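Local coordinates for PBP domain-containing protein (Vibrio parahaemolyticus, PDB 3MUQ) that is of unknown function but probably binds a small ligand in the cleft between two lobes, as periplasmic binding proteins do, at residues P78-Y83 / P197-L202; T157-S162 / N180-E185. All blocks are in the same frame, centred on the assembly; numbering follows the deposited sequence.

From the N terminus, the chain builds the central strands of the first lobe before P78-Y83 opens the larger loop. Strand 78-90 then runs on towards the second lobe, where it also pairs with strands 168-171 and 185-188. Within that lobe T157-S162, on helix 154-163, meets N180-E185, so contact 2 closes a short loop of 17 intervening residues. P197-L202 on strand 195-203 comes last and closes contact 1 across 113 residues, the whole of contact 2 lying within that span. The contacts do not touch: their centres are 32 Å apart, on opposite sides of the chain's centre. Contact 1 joins sheet strands, while contact 2 holds a loop against a helix.

Contact 1: residues P78-Y83 / P197-L202; sequences PRKLMY and PYQVIL
K80 and Q199 lean across each other on one face of an antiparallel strand pair, with P197 and Y83 on the same face. From the strand, K80 CB passes 4.0 Å from Y198 O, and a bend at chi2 (-81°) turns CD over to the partner strand, where it lies 3.5 Å from Q199 CG. CE rests on the same CG and on the amide carbon beyond it. NZ ends 3.8 Å from P197 CB and, through a water that accepts from it and donates to P197 O, is tied to the opposite backbone. Q199 itself directs NE2 to E66 of helix 63-71, while its OE1 comes 3.3 Å from P78 CB. Between the strands, R79 and V200 exchange two backbone bonds. Further along, Y198 O accepts from L81 N and Y198 N donates to M82 O at a nearly straight 173°, so that L81 and M82 both stand opposite Y198: a beta bulge in the central sheet of the first lobe of this periplasmic-binding-protein fold. On the other face, M82, a selenomethionine, lies side by side with Y198. Its CG touches the ring obliquely at CD1, SE is 4.7 Å from the ring centroid in a Met-aromatic contact, and CE sits 4.2 Å above one face, offset toward the rim. L81, whose CB points at the partner strand, brings CG to 3.9 Å from V200 CG1, with L223 and I232 of the C-terminal helices packing on L81. R79 turns its guanidinium away to a salt bridge with D221. The Y83 ring crosses P197 at about a right angle, P197 CB approaching it near CD1, and Y83 OH is hydrogen-bonded to K80 N of the second subunit.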
loop_
_atom_site.group_PDB
_atom_site.type_symbol
_atom_site.label_atom_id
_atom_site.label_comp_id
_atom_site.label_asym_id
_atom_site.label_seq_id
_atom_site.Cartn_x
_atom_site.Cartn_y
_atom_site.Cartn_z
ATOM N N PRO A 78 -8.806 -0.469 10.888
ATOM C CA PRO A 78 -7.376 -0.221 10.752
ATOM C C PRO A 78 -6.910 -0.614 9.355
ATOM O O PRO A 78 -7.360 -1.616 8.794
ATOM C CB PRO A 78 -6.770 -1.149 11.794
ATOM C CG PRO A 78 -7.761 -2.241 11.910
ATOM C CD PRO A 78 -9.078 -1.527 11.872
ATOM N N ARG A 79 -6.019 0.192 8.798
ATOM C CA ARG A 79 -5.547 -0.036 7.454
ATOM C C ARG A 79 -4.077 0.236 7.388
ATOM O O ARG A 79 -3.588 1.239 7.928
ATOM C CB ARG A 79 -6.280 0.861 6.468
ATOM C CG ARG A 79 -7.666 0.347 6.126
ATOM C CD ARG A 79 -8.584 1.496 5.880
ATOM N NE ARG A 79 -9.910 1.070 5.455
ATOM C CZ ARG A 79 -10.770 1.872 4.848
ATOM N NH1 ARG A 79 -10.426 3.133 4.617
ATOM N NH2 ARG A 79 -11.967 1.423 4.476
ATOM N N LYS A 80 -3.371 -0.661 6.712
ATOM C CA LYS A 80 -1.941 -0.482 6.502
ATOM C C LYS A 80 -1.727 0.510 5.365
ATOM O O LYS A 80 -2.249 0.329 4.278
ATOM C CB LYS A 80 -1.290 -1.835 6.202
ATOM C CG LYS A 80 -1.411 -2.828 7.364
ATOM C CD LYS A 80 -0.341 -2.572 8.425
ATOM C CE LYS A 80 -0.521 -3.486 9.634
ATOM N NZ LYS A 80 0.629 -3.356 10.588
ATOM N N LEU A 81 -0.992 1.581 5.645
ATOM C CA LEU A 81 -0.706 2.623 4.667
ATOM C C LEU A 81 0.505 2.312 3.798
ATOM O O LEU A 81 0.537 2.635 2.605
ATOM C CB LEU A 81 -0.429 3.939 5.388
ATOM C CG LEU A 81 -1.616 4.851 5.631
ATOM C CD1 LEU A 81 -1.148 6.142 6.268
ATOM C CD2 LEU A 81 -2.294 5.122 4.308
HETATM N N MSE A 82 1.528 1.735 4.414
HETATM C CA MSE A 82 2.790 1.532 3.733
HETATM C C MSE A 82 3.714 0.716 4.635
HETATM O O MSE A 82 3.543 0.708 5.859
HETATM C CB MSE A 82 3.423 2.893 3.402
HETATM C CG MSE A 82 3.998 3.607 4.623
HETATM SE SE MSE A 82 4.750 5.395 4.275
HETATM C CE MSE A 82 3.262 6.413 4.943
ATOM N N TYR A 83 4.668 0.011 4.031
ATOM C CA TYR A 83 5.689 -0.694 4.798
ATOM C C TYR A 83 7.055 -0.107 4.483
ATOM O O TYR A 83 7.638 -0.427 3.452
ATOM C CB TYR A 83 5.683 -2.190 4.469
ATOM C CG TYR A 83 4.407 -2.912 4.846
ATOM C CD1 TYR A 83 4.303 -3.594 6.052
ATOM C CD2 TYR A 83 3.295 -2.897 4.001
ATOM C CE1 TYR A 83 3.137 -4.245 6.410
ATOM C CE2 TYR A 83 2.137 -3.548 4.350
ATOM C CZ TYR A 83 2.060 -4.221 5.553
ATOM O OH TYR A 83 0.896 -4.872 5.896
ATOM N N PRO A 197 5.895 -0.657 9.505
ATOM C CA PRO A 197 4.539 -0.705 8.956
ATOM C C PRO A 197 3.713 0.441 9.558
ATOM O O PRO A 197 3.694 0.593 10.786
ATOM C CB PRO A 197 3.991 -2.032 9.494
ATOM C CG PRO A 197 5.062 -2.599 10.424
ATOM C CD PRO A 197 6.047 -1.517 10.689
ATOM N N TYR A 198 3.054 1.223 8.711
ATOM C CA TYR A 198 2.199 2.317 9.160
ATOM C C TYR A 198 0.738 1.936 9.092
ATOM O O TYR A 198 0.291 1.361 8.105
ATOM C CB TYR A 198 2.395 3.548 8.277
ATOM C CG TYR A 198 3.625 4.344 8.627
ATOM C CD1 TYR A 198 4.888 3.827 8.396
ATOM C CD2 TYR A 198 3.525 5.609 9.198
ATOM C CE1 TYR A 198 6.020 4.534 8.727
ATOM C CE2 TYR A 198 4.656 6.330 9.526
ATOM C CZ TYR A 198 5.901 5.786 9.285
ATOM O OH TYR A 198 7.038 6.484 9.604
ATOM N N GLN A 199 -0.015 2.280 10.130
ATOM C CA GLN A 199 -1.459 2.118 10.083
ATOM C C GLN A 199 -2.185 3.423 10.348
ATOM O O GLN A 199 -1.746 4.261 11.152
ATOM C CB GLN A 199 -1.949 1.095 11.111
ATOM C CG GLN A 199 -1.670 -0.340 10.770
ATOM C CD GLN A 199 -2.622 -1.279 11.480
ATOM O OE1 GLN A 199 -3.626 -1.712 10.912
ATOM N NE2 GLN A 199 -2.317 -1.592 12.728
ATOM N N VAL A 200 -3.322 3.568 9.690
ATOM C CA VAL A 200 -4.246 4.635 9.997
ATOM C C VAL A 200 -5.489 3.944 10.540
ATOM O O VAL A 200 -5.995 2.974 9.942
ATOM C CB VAL A 200 -4.563 5.493 8.741
ATOM C CG1 VAL A 200 -4.972 4.606 7.587
ATOM C CG2 VAL A 200 -5.670 6.506 9.044
ATOM N N ILE A 201 -5.954 4.414 11.696
ATOM C CA ILE A 201 -7.075 3.784 12.383
ATOM C C ILE A 201 -8.084 4.825 12.852
ATOM O O ILE A 201 -7.723 5.825 13.484
ATOM C CB ILE A 201 -6.581 2.985 13.605
ATOM C CG1 ILE A 201 -5.397 2.103 13.203
ATOM C CG2 ILE A 201 -7.724 2.160 14.224
ATOM C CD1 ILE A 201 -4.721 1.397 14.381
ATOM N N LEU A 202 -9.348 4.572 12.549
ATOM C CA LEU A 202 -10.423 5.484 12.897
ATOM C C LEU A 202 -10.817 5.346 14.362
ATOM O O LEU A 202 -10.896 4.238 14.888
ATOM C CB LEU A 202 -11.642 5.168 12.045
ATOM C CG LEU A 202 -11.365 5.147 10.546
ATOM C CD1 LEU A 202 -12.671 4.840 9.798
ATOM C CD2 LEU A 202 -10.760 6.477 10.110
HETATM O O HOH W 1 1.410 -0.938 11.912
#

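Contact 2: residues T157-S162 / N180-E185; sequences TLNMAS and NKLDLE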
loop_
_atom_site.group_PDB
_atom_site.type_symbol
_atom_site.label_atom_id
_atom_site.label_comp_id
_atom_site.label_asym_id
_atom_site.label_seq_id
_atom_site.Cartn_x
_atom_site.Cartn_y
_atom_site.Cartn_z
ATOM N N THR A 157 22.216 8.397 -5.444
ATOM C CA THR A 157 22.901 8.166 -4.171
ATOM C C THR A 157 23.547 6.779 -4.153
ATOM O O THR A 157 24.721 6.655 -3.826
ATOM C CB THR A 157 21.946 8.372 -2.972
ATOM O OG1 THR A 157 21.536 9.741 -2.948
ATOM C CG2 THR A 157 22.636 8.042 -1.644
ATOM N N LEU A 158 22.798 5.744 -4.539
ATOM C CA LEU A 158 23.397 4.409 -4.692
ATOM C C LEU A 158 24.588 4.390 -5.677
ATOM O O LEU A 158 25.645 3.808 -5.380
ATOM C CB LEU A 158 22.338 3.367 -5.098
ATOM C CG LEU A 158 21.349 2.991 -3.978
ATOM C CD1 LEU A 158 20.158 2.186 -4.527
ATOM C CD2 LEU A 158 22.036 2.238 -2.834
ATOM N N ASN A 159 24.414 5.002 -6.853
ATOM C CA ASN A 159 25.481 5.065 -7.852
ATOM C C ASN A 159 26.716 5.718 -7.260
ATOM O O ASN A 159 27.842 5.283 -7.496
ATOM C CB ASN A 159 25.035 5.843 -9.109
ATOM C CG ASN A 159 23.917 5.136 -9.869
ATOM O OD1 ASN A 159 23.822 3.910 -9.843
ATOM N ND2 ASN A 159 23.066 5.913 -10.551
HETATM N N MSE A 160 26.498 6.765 -6.472
HETATM C CA MSE A 160 27.609 7.450 -5.823
HETATM C C MSE A 160 28.294 6.524 -4.809
HETATM O O MSE A 160 29.519 6.438 -4.758
HETATM C CB MSE A 160 27.128 8.749 -5.152
HETATM C CG MSE A 160 28.259 9.671 -4.699
HETATM SE SE MSE A 160 29.366 10.306 -6.218
HETATM C CE MSE A 160 27.932 11.070 -7.240
ATOM N N ALA A 161 27.501 5.823 -4.006
ATOM C CA ALA A 161 28.064 4.921 -3.009
ATOM C C ALA A 161 28.897 3.809 -3.673
ATOM O O ALA A 161 29.935 3.397 -3.145
ATOM C CB ALA A 161 26.956 4.337 -2.116
ATOM N N SER A 162 28.446 3.329 -4.828
ATOM C CA SER A 162 29.178 2.299 -5.563
ATOM C C SER A 162 30.469 2.876 -6.141
ATOM O O SER A 162 31.533 2.250 -6.072
ATOM C CB SER A 162 28.298 1.695 -6.676
ATOM O OG SER A 162 28.954 0.621 -7.344
ATOM N N ASN A 180 22.073 -4.855 -9.686
ATOM C CA ASN A 180 22.767 -5.446 -10.829
ATOM C C ASN A 180 23.921 -4.578 -11.346
ATOM O O ASN A 180 24.837 -5.077 -12.000
ATOM C CB ASN A 180 21.779 -5.753 -11.963
ATOM C CG ASN A 180 21.329 -4.490 -12.718
ATOM O OD1 ASN A 180 20.462 -3.739 -12.253
ATOM N ND2 ASN A 180 21.915 -4.266 -13.896
ATOM N N LYS A 181 23.881 -3.282 -11.051
ATOM C CA LYS A 181 24.938 -2.379 -11.496
ATOM C C LYS A 181 25.693 -1.713 -10.335
ATOM O O LYS A 181 26.440 -0.758 -10.537
ATOM C CB LYS A 181 24.379 -1.320 -12.457
ATOM C CG LYS A 181 23.448 -0.295 -11.835
ATOM C CD LYS A 181 22.787 0.551 -12.932
ATOM C CE LYS A 181 21.943 1.687 -12.368
ATOM N NZ LYS A 181 20.986 2.248 -13.375
ATOM N N LEU A 182 25.501 -2.213 -9.120
ATOM C CA LEU A 182 26.210 -1.659 -7.968
ATOM C C LEU A 182 27.272 -2.632 -7.453
ATOM O O LEU A 182 27.024 -3.825 -7.337
ATOM C CB LEU A 182 25.222 -1.318 -6.845
ATOM C CG LEU A 182 24.172 -0.260 -7.220
ATOM C CD1 LEU A 182 23.043 -0.165 -6.184
ATOM C CD2 LEU A 182 24.850 1.090 -7.443
ATOM N N ASP A 183 28.451 -2.116 -7.137
ATOM C CA ASP A 183 29.482 -2.932 -6.505
ATOM C C ASP A 183 29.328 -2.814 -5.002
ATOM O O ASP A 183 30.237 -2.354 -4.318
ATOM C CB ASP A 183 30.884 -2.451 -6.900
ATOM C CG ASP A 183 31.245 -2.791 -8.333
ATOM O OD1 ASP A 183 30.504 -3.556 -8.991
ATOM O OD2 ASP A 183 32.288 -2.290 -8.804
ATOM N N LEU A 184 28.159 -3.205 -4.503
ATOM C CA LEU A 184 27.822 -3.085 -3.098
ATOM C C LEU A 184 27.001 -4.315 -2.728
ATOM O O LEU A 184 26.543 -5.040 -3.611
ATOM C CB LEU A 184 26.948 -1.841 -2.877
ATOM C CG LEU A 184 27.451 -0.475 -3.369
ATOM C CD1 LEU A 184 26.300 0.541 -3.369
ATOM C CD2 LEU A 184 28.615 0.007 -2.525
ATOM N N GLU A 185 26.801 -4.513 -1.434
ATOM C CA GLU A 185 25.917 -5.551 -0.900
ATOM C C GLU A 185 25.103 -4.952 0.234
ATOM O O GLU A 185 25.469 -3.904 0.778
ATOM C CB GLU A 185 26.732 -6.690 -0.289
ATOM C CG GLU A 185 27.183 -7.760 -1.230
ATOM C CD GLU A 185 28.014 -8.835 -0.523
ATOM O OE1 GLU A 185 28.431 -8.625 0.648
ATOM O OE2 GLU A 185 28.249 -9.894 -1.148
#
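L182 and S162 bring the loop after helix 172-178 onto helix 154-163, a helix-to-loop packing in the second lobe of the periplasmic-binding-protein fold. The loop turns sharply here: D183 is the centre of an inverse gamma turn, whose bond from L184 N to L182 O is weak, and the turn puts two leucines against the helix. On the tight side L182 crosses L158 at about a right angle. Its branches divide the work: CD1 meets L158 CB at 3.8 Å, whereas CD2 lies between L158 O, 3.5 Å away, and S162 CB. L184 comes in beside it with its CB directed at the helix, CD1 approaching S162 N at 3.8 Å and A161 CB at 4.1 Å, and CD2 closing to 3.7 Å from A161 O. The L184 methyls therefore lie largely on helix backbone atoms. W175 of helix 172-178 packs on both leucines, and Q165 NE2 spans helix and loop by bonding to S162 O and D183 O. The other edge is looser. K181, an exposed residue, runs its extended chain past N159 at a slant, and only its CE comes near, 3.9 Å from N159 OD1; that oxygen also meets L182 CD2 at 3.8 Å. D183 is exposed as well, and touches the helix through its CB and backbone N, both at S162 OG. At the border of the two regions S162 holds OG anti to its own backbone N (chi1 -176°), which carries the oxygen out to the loop, and D183 N donates to S162 OG over 2.8 Å with an angle at the hydrogen of 169°.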